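Local coordinates for SusD superfamily protein (Bacteroides vulgatus, PDB 3MYV) that probably binds polysaccharides at the outer membrane surface as a SusD-family partner in glycan capture and uptake, at residues A[30-35]-A[77-82]; A[145-148]-A[152-155]; A[169-174]-A[190-195]; A[355-360]-A[376-381]. All coordinates share one frame; numbering follows the deposited sequence.

Contact 1: residues A[30-35]-A[77-82]; sequences SGYYGA and GRPFYI. With EDO (1,2-ethanediol), chain I.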
loop_
_atom_site.group_PDB
_atom_site.type_symbol
_atom_site.label_atom_id
_atom_site.label_comp_id
_atom_site.label_asym_id
_atom_site.label_seq_id
_atom_site.Cartn_x
_atom_site.Cartn_y
_atom_site.Cartn_z
ATOM N N SER A 30 -14.221 -2.311 -0.838
ATOM C CA SER A 30 -13.577 -2.310 -2.167
ATOM C C SER A 30 -13.135 -0.905 -2.581
ATOM O O SER A 30 -12.194 -0.765 -3.345
ATOM C CB SER A 30 -14.517 -2.886 -3.223
ATOM O OG SER A 30 -15.696 -2.099 -3.294
ATOM N N GLY A 31 -13.764 0.128 -2.014
ATOM C CA GLY A 31 -13.362 1.506 -2.239
ATOM C C GLY A 31 -12.036 1.932 -1.619
ATOM O O GLY A 31 -11.512 3.020 -1.955
ATOM N N TYR A 32 -11.512 1.124 -0.693
ATOM C CA TYR A 32 -10.212 1.411 -0.053
ATOM C C TYR A 32 -9.284 0.179 -0.159
ATOM O O TYR A 32 -8.799 -0.099 -1.251
ATOM C CB TYR A 32 -10.440 1.951 1.378
ATOM C CG TYR A 32 -9.221 2.518 2.115
ATOM C CD1 TYR A 32 -8.067 2.922 1.424
ATOM C CD2 TYR A 32 -9.249 2.689 3.505
ATOM C CE1 TYR A 32 -6.943 3.445 2.114
ATOM C CE2 TYR A 32 -8.148 3.217 4.198
ATOM C CZ TYR A 32 -6.994 3.584 3.497
ATOM O OH TYR A 32 -5.920 4.116 4.166
ATOM N N TYR A 33 -9.073 -0.586 0.913
ATOM C CA TYR A 33 -8.143 -1.723 0.855
ATOM C C TYR A 33 -8.738 -3.051 0.354
ATOM O O TYR A 33 -8.046 -4.070 0.266
ATOM C CB TYR A 33 -7.415 -1.877 2.197
ATOM C CG TYR A 33 -6.177 -1.004 2.293
ATOM C CD1 TYR A 33 -5.072 -1.253 1.474
ATOM C CD2 TYR A 33 -6.122 0.073 3.162
ATOM C CE1 TYR A 33 -3.945 -0.478 1.537
ATOM C CE2 TYR A 33 -4.979 0.876 3.220
ATOM C CZ TYR A 33 -3.898 0.581 2.399
ATOM O OH TYR A 33 -2.765 1.358 2.428
ATOM N N GLY A 34 -10.023 -3.053 0.009
ATOM C CA GLY A 34 -10.598 -4.197 -0.688
ATOM C C GLY A 34 -10.213 -4.291 -2.157
ATOM O O GLY A 34 -10.288 -5.382 -2.743
ATOM N N ALA A 35 -9.812 -3.166 -2.747
ATOM C CA ALA A 35 -9.444 -3.112 -4.167
ATOM C C ALA A 35 -8.803 -1.783 -4.603
ATOM O O ALA A 35 -7.736 -1.782 -5.222
ATOM C CB ALA A 35 -10.690 -3.388 -5.049
ATOM N N GLY A 77 -13.250 9.577 0.561
ATOM C CA GLY A 77 -14.275 9.394 1.585
ATOM C C GLY A 77 -14.012 8.350 2.652
ATOM O O GLY A 77 -14.303 8.563 3.841
ATOM N N ARG A 78 -13.518 7.192 2.257
ATOM C CA ARG A 78 -13.399 6.096 3.207
ATOM C C ARG A 78 -12.268 6.329 4.227
ATOM O O ARG A 78 -12.508 6.191 5.421
ATOM C CB ARG A 78 -13.299 4.729 2.497
ATOM C CG ARG A 78 -13.246 3.527 3.438
ATOM C CD ARG A 78 -14.338 3.518 4.452
ATOM N NE ARG A 78 -15.614 3.561 3.777
ATOM C CZ ARG A 78 -16.293 2.506 3.320
ATOM N NH1 ARG A 78 -15.892 1.253 3.518
ATOM N NH2 ARG A 78 -17.444 2.714 2.706
ATOM N N PRO A 79 -11.058 6.754 3.785
ATOM C CA PRO A 79 -10.061 7.038 4.821
ATOM C C PRO A 79 -10.497 8.185 5.754
ATOM O O PRO A 79 -10.200 8.159 6.932
ATOM C CB PRO A 79 -8.825 7.456 4.014
ATOM C CG PRO A 79 -8.953 6.635 2.785
ATOM C CD PRO A 79 -10.430 6.651 2.459
ATOM N N PHE A 80 -11.219 9.174 5.238
ATOM C CA PHE A 80 -11.672 10.264 6.110
ATOM C C PHE A 80 -12.707 9.788 7.100
ATOM O O PHE A 80 -12.696 10.236 8.236
ATOM C CB PHE A 80 -12.206 11.471 5.340
ATOM C CG PHE A 80 -11.140 12.433 4.975
ATOM C CD1 PHE A 80 -10.361 13.025 5.953
ATOM C CD2 PHE A 80 -10.857 12.698 3.652
ATOM C CE1 PHE A 80 -9.359 13.927 5.614
ATOM C CE2 PHE A 80 -9.860 13.593 3.320
ATOM C CZ PHE A 80 -9.120 14.206 4.285
ATOM N N TYR A 81 -13.601 8.899 6.657
ATOM C CA TYR A 81 -14.612 8.340 7.520
ATOM C C TYR A 81 -13.950 7.545 8.648
ATOM O O TYR A 81 -14.320 7.673 9.809
ATOM C CB TYR A 81 -15.604 7.461 6.716
ATOM C CG TYR A 81 -16.800 7.028 7.546
ATOM C CD1 TYR A 81 -16.742 5.889 8.356
ATOM C CD2 TYR A 81 -17.970 7.777 7.555
ATOM C CE1 TYR A 81 -17.804 5.506 9.126
ATOM C CE2 TYR A 81 -19.056 7.392 8.341
ATOM C CZ TYR A 81 -18.954 6.259 9.121
ATOM O OH TYR A 81 -20.002 5.868 9.895
ATOM N N ILE A 82 -12.962 6.742 8.301
ATOM C CA ILE A 82 -12.247 5.957 9.286
ATOM C C ILE A 82 -11.526 6.857 10.294
ATOM O O ILE A 82 -11.556 6.592 11.506
ATOM C CB ILE A 82 -11.280 4.959 8.613
ATOM C CG1 ILE A 82 -12.043 3.904 7.795
ATOM C CG2 ILE A 82 -10.405 4.239 9.668
ATOM C CD1 ILE A 82 -11.154 3.138 6.771
HETATM C C1 EDO I . -0.641 -0.820 -0.326
HETATM O O1 EDO I . 0.300 -0.179 -1.178
HETATM C C2 EDO I . -0.079 -0.964 1.092
HETATM O O2 EDO I . -0.265 0.255 1.887
#

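Contact 2: residues A[145-148]-A[152-155]; sequences IDHL and YENP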
loop_
_atom_site.group_PDB
_atom_site.type_symbol
_atom_site.label_atom_id
_atom_site.label_comp_id
_atom_site.label_asym_id
_atom_site.label_seq_id
_atom_site.Cartn_x
_atom_site.Cartn_y
_atom_site.Cartn_z
ATOM N N ILE A 145 -6.325 15.249 9.679
ATOM C CA ILE A 145 -7.138 14.901 10.860
ATOM C C ILE A 145 -6.211 14.504 12.000
ATOM O O ILE A 145 -6.014 13.309 12.317
ATOM C CB ILE A 145 -8.176 13.783 10.548
ATOM C CG1 ILE A 145 -8.890 14.062 9.208
ATOM C CG2 ILE A 145 -9.203 13.645 11.659
ATOM C CD1 ILE A 145 -9.558 15.460 9.094
ATOM N N ASP A 146 -5.626 15.534 12.595
ATOM C CA ASP A 146 -4.669 15.403 13.671
ATOM C C ASP A 146 -5.301 15.782 14.997
ATOM O O ASP A 146 -4.595 16.053 15.958
ATOM C CB ASP A 146 -3.402 16.228 13.396
ATOM C CG ASP A 146 -3.661 17.736 13.337
ATOM O OD1 ASP A 146 -4.832 18.132 13.354
ATOM O OD2 ASP A 146 -2.682 18.527 13.264
ATOM N N HIS A 147 -6.630 15.772 15.039
ATOM C CA HIS A 147 -7.401 16.102 16.235
ATOM C C HIS A 147 -8.848 15.678 16.050
ATOM O O HIS A 147 -9.277 15.321 14.937
ATOM C CB HIS A 147 -7.397 17.612 16.478
ATOM C CG HIS A 147 -8.008 18.388 15.356
ATOM N ND1 HIS A 147 -7.343 18.622 14.172
ATOM C CD2 HIS A 147 -9.225 18.966 15.228
ATOM C CE1 HIS A 147 -8.123 19.325 13.368
ATOM N NE2 HIS A 147 -9.274 19.543 13.986
ATOM N N LEU A 148 -9.600 15.786 17.133
ATOM C CA LEU A 148 -11.021 15.586 17.144
ATOM C C LEU A 148 -11.701 16.799 16.519
ATOM O O LEU A 148 -11.659 17.925 17.084
ATOM C CB LEU A 148 -11.518 15.423 18.590
ATOM C CG LEU A 148 -13.009 15.119 18.731
ATOM C CD1 LEU A 148 -13.299 13.714 18.291
ATOM C CD2 LEU A 148 -13.504 15.346 20.160
ATOM N N TYR A 152 -19.002 21.755 13.739
ATOM C CA TYR A 152 -19.125 22.569 12.502
ATOM C C TYR A 152 -17.798 23.056 11.905
ATOM O O TYR A 152 -17.767 24.024 11.104
ATOM C CB TYR A 152 -20.059 23.746 12.766
ATOM C CG TYR A 152 -21.401 23.339 13.296
ATOM C CD1 TYR A 152 -22.306 22.615 12.497
ATOM C CD2 TYR A 152 -21.769 23.637 14.591
ATOM C CE1 TYR A 152 -23.520 22.236 12.984
ATOM C CE2 TYR A 152 -22.994 23.250 15.088
ATOM C CZ TYR A 152 -23.864 22.554 14.283
ATOM O OH TYR A 152 -25.082 22.189 14.799
ATOM N N GLU A 153 -16.714 22.390 12.304
ATOM C CA GLU A 153 -15.367 22.647 11.806
ATOM C C GLU A 153 -15.159 21.901 10.484
ATOM O O GLU A 153 -15.512 20.730 10.355
ATOM C CB GLU A 153 -14.329 22.147 12.821
ATOM C CG GLU A 153 -12.887 22.396 12.436
ATOM C CD GLU A 153 -11.903 21.609 13.282
ATOM O OE1 GLU A 153 -12.258 21.155 14.399
ATOM O OE2 GLU A 153 -10.767 21.454 12.814
ATOM N N ASN A 154 -14.549 22.581 9.516
ATOM C CA ASN A 154 -14.166 21.968 8.243
ATOM C C ASN A 154 -12.668 22.176 8.090
ATOM O O ASN A 154 -12.243 23.267 7.711
ATOM C CB ASN A 154 -14.912 22.620 7.088
ATOM C CG ASN A 154 -16.407 22.552 7.263
ATOM O OD1 ASN A 154 -17.067 23.572 7.446
ATOM N ND2 ASN A 154 -16.935 21.342 7.298
ATOM N N PRO A 155 -11.865 21.161 8.439
ATOM C CA PRO A 155 -10.420 21.385 8.435
ATOM C C PRO A 155 -9.897 21.782 7.061
ATOM O O PRO A 155 -10.365 21.256 6.056
ATOM C CB PRO A 155 -9.846 20.038 8.850
ATOM C CG PRO A 155 -10.952 19.328 9.559
ATOM C CD PRO A 155 -12.224 19.815 8.929
#

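Contact 3: residues A[169-174]-A[190-195]; sequences ETLEEA and YAARAL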
loop_
_atom_site.group_PDB
_atom_site.type_symbol
_atom_site.label_atom_id
_atom_site.label_comp_id
_atom_site.label_asym_id
_atom_site.label_seq_id
_atom_site.Cartn_x
_atom_site.Cartn_y
_atom_site.Cartn_z
ATOM N N GLU A 169 5.146 11.035 14.119
ATOM C CA GLU A 169 5.030 11.190 15.578
ATOM C C GLU A 169 3.969 10.254 16.132
ATOM O O GLU A 169 4.146 9.651 17.190
ATOM C CB GLU A 169 4.654 12.619 15.958
ATOM C CG GLU A 169 5.811 13.542 16.192
ATOM C CD GLU A 169 5.373 14.959 16.604
ATOM O OE1 GLU A 169 4.326 15.112 17.295
ATOM O OE2 GLU A 169 6.084 15.915 16.214
ATOM N N THR A 170 2.854 10.177 15.424
ATOM C CA THR A 170 1.760 9.297 15.802
ATOM C C THR A 170 2.180 7.829 15.811
ATOM O O THR A 170 1.928 7.096 16.772
ATOM C CB THR A 170 0.583 9.503 14.856
ATOM O OG1 THR A 170 0.127 10.839 15.002
ATOM C CG2 THR A 170 -0.542 8.543 15.184
ATOM N N LEU A 171 2.837 7.401 14.742
ATOM C CA LEU A 171 3.234 6.016 14.623
ATOM C C LEU A 171 4.398 5.678 15.573
ATOM O O LEU A 171 4.390 4.613 16.166
ATOM C CB LEU A 171 3.535 5.718 13.148
ATOM C CG LEU A 171 3.403 4.332 12.554
ATOM C CD1 LEU A 171 2.203 3.544 13.035
ATOM C CD2 LEU A 171 3.441 4.536 11.033
ATOM N N GLU A 172 5.350 6.598 15.790
ATOM C CA GLU A 172 6.418 6.368 16.763
ATOM C C GLU A 172 5.808 6.127 18.158
ATOM O O GLU A 172 6.191 5.186 18.854
ATOM C CB GLU A 172 7.432 7.535 16.782
ATOM C CG GLU A 172 8.245 7.630 15.501
ATOM C CD GLU A 172 9.094 8.902 15.419
ATOM O OE1 GLU A 172 8.775 9.892 16.105
ATOM O OE2 GLU A 172 10.074 8.915 14.647
ATOM N N GLU A 173 4.814 6.930 18.535
ATOM C CA GLU A 173 4.132 6.712 19.805
ATOM C C GLU A 173 3.309 5.408 19.820
ATOM O O GLU A 173 3.362 4.651 20.805
ATOM C CB GLU A 173 3.292 7.923 20.199
ATOM C CG GLU A 173 2.653 7.750 21.545
ATOM C CD GLU A 173 1.800 8.915 21.992
ATOM O OE1 GLU A 173 1.797 9.977 21.315
ATOM O OE2 GLU A 173 1.130 8.743 23.033
ATOM N N ALA A 174 2.571 5.144 18.748
ATOM C CA ALA A 174 1.759 3.923 18.622
ATOM C C ALA A 174 2.580 2.663 18.902
ATOM O O ALA A 174 2.159 1.769 19.663
ATOM C CB ALA A 174 1.116 3.835 17.225
ATOM N N TYR A 190 4.579 -5.287 15.200
ATOM C CA TYR A 190 5.405 -5.535 14.032
ATOM C C TYR A 190 4.923 -4.822 12.778
ATOM O O TYR A 190 5.733 -4.228 12.058
ATOM C CB TYR A 190 5.546 -7.020 13.766
ATOM C CG TYR A 190 6.470 -7.746 14.692
ATOM C CD1 TYR A 190 7.818 -7.922 14.371
ATOM C CD2 TYR A 190 5.981 -8.352 15.834
ATOM C CE1 TYR A 190 8.665 -8.631 15.219
ATOM C CE2 TYR A 190 6.802 -9.074 16.671
ATOM C CZ TYR A 190 8.134 -9.206 16.365
ATOM O OH TYR A 190 8.923 -9.928 17.215
ATOM N N ALA A 191 3.619 -4.893 12.507
ATOM C CA ALA A 191 2.991 -4.205 11.394
ATOM C C ALA A 191 3.239 -2.723 11.470
ATOM O O ALA A 191 3.609 -2.060 10.469
ATOM C CB ALA A 191 1.443 -4.484 11.390
ATOM N N ALA A 192 2.983 -2.167 12.645
ATOM C CA ALA A 192 3.169 -0.727 12.843
ATOM C C ALA A 192 4.607 -0.264 12.598
ATOM O O ALA A 192 4.818 0.816 12.031
ATOM C CB ALA A 192 2.715 -0.300 14.280
ATOM N N ARG A 193 5.590 -1.055 13.041
ATOM C CA ARG A 193 6.997 -0.746 12.760
ATOM C C ARG A 193 7.310 -0.901 11.265
ATOM O O ARG A 193 8.044 -0.100 10.708
ATOM C CB ARG A 193 7.944 -1.637 13.594
ATOM C CG ARG A 193 7.793 -1.435 15.121
ATOM C CD ARG A 193 8.507 -2.539 15.881
ATOM N NE ARG A 193 9.955 -2.430 15.761
ATOM C CZ ARG A 193 10.806 -3.423 15.971
ATOM N NH1 ARG A 193 10.373 -4.668 16.231
ATOM N NH2 ARG A 193 12.099 -3.182 15.896
ATOM N N ALA A 194 6.731 -1.907 10.607
ATOM C CA ALA A 194 6.946 -2.071 9.174
ATOM C C ALA A 194 6.414 -0.830 8.426
ATOM O O ALA A 194 7.080 -0.294 7.532
ATOM C CB ALA A 194 6.290 -3.381 8.660
ATOM N N LEU A 195 5.219 -0.366 8.808
ATOM C CA LEU A 195 4.609 0.795 8.169
ATOM C C LEU A 195 5.476 2.057 8.399
ATOM O O LEU A 195 5.705 2.849 7.473
ATOM C CB LEU A 195 3.173 1.003 8.694
ATOM C CG LEU A 195 2.380 2.196 8.171
ATOM C CD1 LEU A 195 2.290 2.212 6.658
ATOM C CD2 LEU A 195 0.971 2.266 8.796
#

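Contact 4: residues A[355-360]-A[376-381]; sequences QGLGYL and ADYTLD. With EDO (1,2-ethanediol), chain G.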
loop_
_atom_site.group_PDB
_atom_site.type_symbol
_atom_site.label_atom_id
_atom_site.label_comp_id
_atom_site.label_asym_id
_atom_site.label_seq_id
_atom_site.Cartn_x
_atom_site.Cartn_y
_atom_site.Cartn_z
ATOM N N GLN A 355 25.224 -3.818 4.383
ATOM C CA GLN A 355 24.138 -4.567 4.992
ATOM C C GLN A 355 22.898 -4.622 4.080
ATOM O O GLN A 355 22.276 -5.663 3.943
ATOM C CB GLN A 355 23.810 -3.967 6.375
ATOM C CG GLN A 355 24.903 -4.252 7.425
ATOM C CD GLN A 355 24.905 -3.276 8.620
ATOM O OE1 GLN A 355 23.852 -2.933 9.172
ATOM N NE2 GLN A 355 26.108 -2.851 9.040
ATOM N N GLY A 356 22.592 -3.513 3.408
ATOM C CA GLY A 356 21.412 -3.425 2.555
ATOM C C GLY A 356 21.577 -4.297 1.331
ATOM O O GLY A 356 20.610 -4.867 0.835
ATOM N N LEU A 357 22.817 -4.433 0.867
ATOM C CA LEU A 357 23.099 -5.355 -0.236
ATOM C C LEU A 357 22.816 -6.797 0.199
ATOM O O LEU A 357 22.322 -7.598 -0.581
ATOM C CB LEU A 357 24.549 -5.216 -0.675
ATOM C CG LEU A 357 25.013 -6.010 -1.907
ATOM C CD1 LEU A 357 24.044 -5.785 -3.089
ATOM C CD2 LEU A 357 26.442 -5.631 -2.264
ATOM N N GLY A 358 23.159 -7.121 1.443
ATOM C CA GLY A 358 22.894 -8.447 2.004
ATOM C C GLY A 358 21.390 -8.733 1.969
ATOM O O GLY A 358 20.941 -9.792 1.507
ATOM N N TYR A 359 20.609 -7.769 2.422
ATOM C CA TYR A 359 19.152 -7.897 2.390
ATOM C C TYR A 359 18.584 -7.971 0.968
ATOM O O TYR A 359 17.665 -8.766 0.698
ATOM C CB TYR A 359 18.507 -6.766 3.189
ATOM C CG TYR A 359 18.745 -6.846 4.673
ATOM C CD1 TYR A 359 18.557 -8.039 5.368
ATOM C CD2 TYR A 359 19.097 -5.725 5.404
ATOM C CE1 TYR A 359 18.758 -8.103 6.723
ATOM C CE2 TYR A 359 19.296 -5.780 6.745
ATOM C CZ TYR A 359 19.111 -6.960 7.419
ATOM O OH TYR A 359 19.299 -7.023 8.785
ATOM N N LEU A 360 19.133 -7.163 0.058
ATOM C CA LEU A 360 18.706 -7.196 -1.332
ATOM C C LEU A 360 18.914 -8.610 -1.859
ATOM O O LEU A 360 17.999 -9.161 -2.426
ATOM C CB LEU A 360 19.450 -6.164 -2.179
ATOM C CG LEU A 360 19.091 -6.154 -3.677
ATOM C CD1 LEU A 360 17.546 -5.819 -3.871
ATOM C CD2 LEU A 360 20.004 -5.246 -4.420
ATOM N N ALA A 376 29.031 -3.735 -7.329
ATOM C CA ALA A 376 29.165 -2.900 -8.542
ATOM C C ALA A 376 27.793 -2.612 -9.166
ATOM O O ALA A 376 27.583 -1.574 -9.773
ATOM C CB ALA A 376 30.077 -3.585 -9.576
ATOM N N ASP A 377 26.867 -3.548 -9.001
ATOM C CA ASP A 377 25.521 -3.450 -9.576
ATOM C C ASP A 377 24.466 -2.936 -8.573
ATOM O O ASP A 377 23.253 -2.938 -8.879
ATOM C CB ASP A 377 25.104 -4.853 -10.080
ATOM C CG ASP A 377 25.842 -5.269 -11.342
ATOM O OD1 ASP A 377 26.413 -4.389 -12.004
ATOM O OD2 ASP A 377 25.845 -6.474 -11.661
ATOM N N TYR A 378 24.897 -2.541 -7.372
ATOM C CA TYR A 378 23.966 -2.126 -6.304
ATOM C C TYR A 378 23.627 -0.646 -6.444
ATOM O O TYR A 378 24.228 0.212 -5.786
ATOM C CB TYR A 378 24.578 -2.396 -4.925
ATOM C CG TYR A 378 23.721 -2.112 -3.705
ATOM C CD1 TYR A 378 22.347 -2.388 -3.679
ATOM C CD2 TYR A 378 24.304 -1.655 -2.536
ATOM C CE1 TYR A 378 21.588 -2.180 -2.510
ATOM C CE2 TYR A 378 23.553 -1.435 -1.376
ATOM C CZ TYR A 378 22.193 -1.715 -1.370
ATOM O OH TYR A 378 21.455 -1.492 -0.228
ATOM N N THR A 379 22.660 -0.383 -7.318
ATOM C CA THR A 379 22.187 0.940 -7.633
ATOM C C THR A 379 20.723 1.071 -7.204
ATOM O O THR A 379 20.025 0.079 -7.027
ATOM C CB THR A 379 22.267 1.203 -9.149
ATOM O OG1 THR A 379 21.318 0.378 -9.852
ATOM C CG2 THR A 379 23.683 0.916 -9.678
ATOM N N LEU A 380 20.248 2.299 -7.083
ATOM C CA LEU A 380 18.836 2.529 -6.781
ATOM C C LEU A 380 17.908 1.851 -7.813
ATOM O O LEU A 380 16.939 1.191 -7.445
ATOM C CB LEU A 380 18.572 4.022 -6.752
ATOM C CG LEU A 380 17.129 4.459 -6.469
ATOM C CD1 LEU A 380 16.631 3.873 -5.164
ATOM C CD2 LEU A 380 17.018 6.034 -6.503
ATOM N N ASP A 381 18.219 1.984 -9.110
ATOM C CA ASP A 381 17.394 1.346 -10.151
ATOM C C ASP A 381 17.314 -0.168 -9.960
ATOM O O ASP A 381 16.277 -0.781 -10.191
ATOM C CB ASP A 381 17.906 1.660 -11.568
ATOM C CG ASP A 381 17.543 3.066 -12.033
ATOM O OD1 ASP A 381 16.722 3.729 -11.394
ATOM O OD2 ASP A 381 18.122 3.529 -13.033
HETATM C C1 EDO G . 28.372 1.105 -6.633
HETATM O O1 EDO G . 27.876 0.316 -5.535
HETATM C C2 EDO G . 27.240 1.305 -7.624
HETATM O O2 EDO G . 26.079 1.783 -6.929
#

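Contact 1: residues A[30-35]-A[77-82]
The ring of Tyr32 rests against the first two turns of helix 77-94, where Pro79, Ile82 and Arg78 receive it. Apolar packing carries the contact, and its centre is a CH-pi interaction: Pro79 CG stands 3.7 Å from the centroid of the Tyr32 ring, only 10° off the ring normal, so the pyrrolidine meets the face almost squarely over its middle. Ile82 comes in at the edge instead, its CD1 lying 3.8 Å from Tyr32 CD2, near the ring plane. Nearer the backbone, the aliphatic part of Arg78 adds a third touch, with CG 3.8 Å from Tyr32 CB. The Tyr32 side chain leaves the loop with CG anti to the backbone N (chi1 -170°), which carries the ring toward the helix. Its opposite face is taken by the next residue in sequence, Tyr33, whose CD2 lies 3.5 Å above the plane; the ring is thus held between proline and tyrosine.

Polar bonds fix the outer ends of these groups. The hydroxyls of Tyr32 and Tyr33 both hydrogen-bond to Asp123 OD2 on helix 103-128, while Arg78, bent at chi2 and chi3, reaches back with NH1 to the carbonyl of Leu26. An ethanediol molecule, probably from the crystallisation liquor, donates from O2 to Tyr33 OH at 2.8 Å.

Tyr32 also opens a type I beta turn ending at Ala35, the N-cap residue before helix 36-43. A proline CH-pi contact thus seats this loop on the start of helix 77-94, joining the connection between helices 13-27 and 36-43 to the helical part of the SusD-family fold.

Contact 2: residues A[145-148]-A[152-155]
His147 and Glu153 reach toward each other from opposite directions and join the two limbs of the loop between strands 140-143 and 157-159. From CB, which points toward residues 152-155, the His147 side chain continues with CG set between the backbone N and the carbonyl carbon. On one side of the ring, ND1 donates to OD1 of the preceding Asp146 at 2.7 Å, a bond of 166° that lies in the ring plane and meets the oxygen nearly along its C-O bond. The two His147 carbons flanking NE2 follow the other carboxylate: CE1 is 3.4 Å from Glu153 OE2 and CD2 3.8 Å from Glu153 OE1. At the tip, His147 NE2 donates at 2.7 Å, with an angle of 152°, to Glu153 OE2, which accepts through its syn lone pair. The imidazole and Glu153 carboxylate planes are only 5° apart, so ring and acid are nearly coplanar. Glu153 spans the gap with an extended chain, and its second oxygen, OE1, accepts the backbone N-H of Gly150 within the same loop.

Beside this polar bridge, Ile145 CD1 approaches Pro155 CG at 4.1 Å, a looser apolar touch. Ile145 is also packed on Phe80 and Leu83 of helix 77-94, which anchors this limb of the surface loop to the body of the protein.

With both ring nitrogens donating to carboxylates, His147 has its rotation and ring orientation fixed, and an acid at each nitrogen would be expected to stabilise a doubly protonated, positively charged imidazole.

Contact 3: residues A[169-174]-A[190-195]
Leu171 on helix 160-177 and Ala192 on helix 189-202 mark the point where the two segments come nearest, their CA atoms 7.0 Å apart, and no hydrogen bond crosses between them. Leu171 supplies nearly all of the first helix's share of the contact. Its CG lies anti to the backbone N (chi1 -153°), and from there the two methyl groups diverge. Leu171 CD1 lies 4.1 Å from Ala192 CB, while its CD2 is 3.8 Å from Leu195 CG. Between them, Leu171 CG lies 3.8 Å from the carbonyl oxygen of Ala192, so the leucine touches the backbone of the second helix as well as its side chains. Ala192 and Leu195, three residues apart, both point toward the first helix, and beside the short alanine the leucine lies against the main chain.

The two helices follow one another in sequence, joined by residues 178-188, and form a helical hairpin. Antiparallel helix pairs are a recurrent feature of the tetratricopeptide-like (TPR-like) helical region of SusD proteins, and the hairpin is consistent with this family's place in the TPR clan.

The leucine side chains of Leu171 and Leu195 cross at about a right angle, and Leu195 CD2 adds a second approach to Leu171 CD2 at 4.0 Å. Further along helix 189-202, Leu171 also packs on Leu196 and Ile199. Helix 103-128 also packs on the pair, with Ala115 against Leu171 and Leu119 against Leu195.

Contact 4: residues A[355-360]-A[376-381]
Tyr378 projects toward helix 350-367 because its CG is anti to the backbone N (chi1 -176°), and the CG of Leu357 is likewise anti to its own N (chi1 -175°), which sets CD1 over the tyrosine ring. Leu357 CD1 stands 4.1 Å from the ring centroid, 25° off the normal, in a CH-pi contact displaced toward the rim; its nearest ring atom is Tyr378 CG at 3.7 Å. Leu360, one turn further along the helix, approaches obliquely, its CD2 3.8 Å from Tyr378 CD1. Each leucine side chain runs past that of the tyrosine in the opposite direction to it.

The phenol end slips over the helix backbone at Gly356, where Tyr378 OH comes 3.2 Å from the carbonyl carbon. Gly356 has no side chain, and its main chain itself lies against the hydroxyl.

At its other end, Tyr378 is the centre of an inverse gamma turn, just before Thr379 N-caps helix 380-391 through a bond from Arg382 N to OG1. An ethanediol, probably from the crystallisation liquor, donates from O2 to Tyr378 O at 2.7 Å.

Although close to the Gly356 backbone, the hydroxyl makes no hydrogen bond across the contact; Ala342 O on helix 334-348 meets that need, fixing the reach of the ring while apolar packing on the leucines sets its tilt.

Overall arrangement
From the N terminus, contact 1 comes first, bringing the loop after helix 13-27 onto the start of helix 77-94 and closing a span of 41 residues. Contact 2 then draws together the short surface loop between strands 140-143 and 157-159, and contact 3 closes the hairpin of helices 160-177 and 189-202. Contact 4, much later, joins helix 350-367 to the approach of helix 380-391. The four follow in series; none nests or crosses. Contacts 1 and 2 touch directly where Phe80 CE1 packs on Ile145 CG1, 3.6 Å apart. Helix 103-128 borders contacts 1 and 3, whereas contact 4 lies across the chain's centre from contacts 1 and 2.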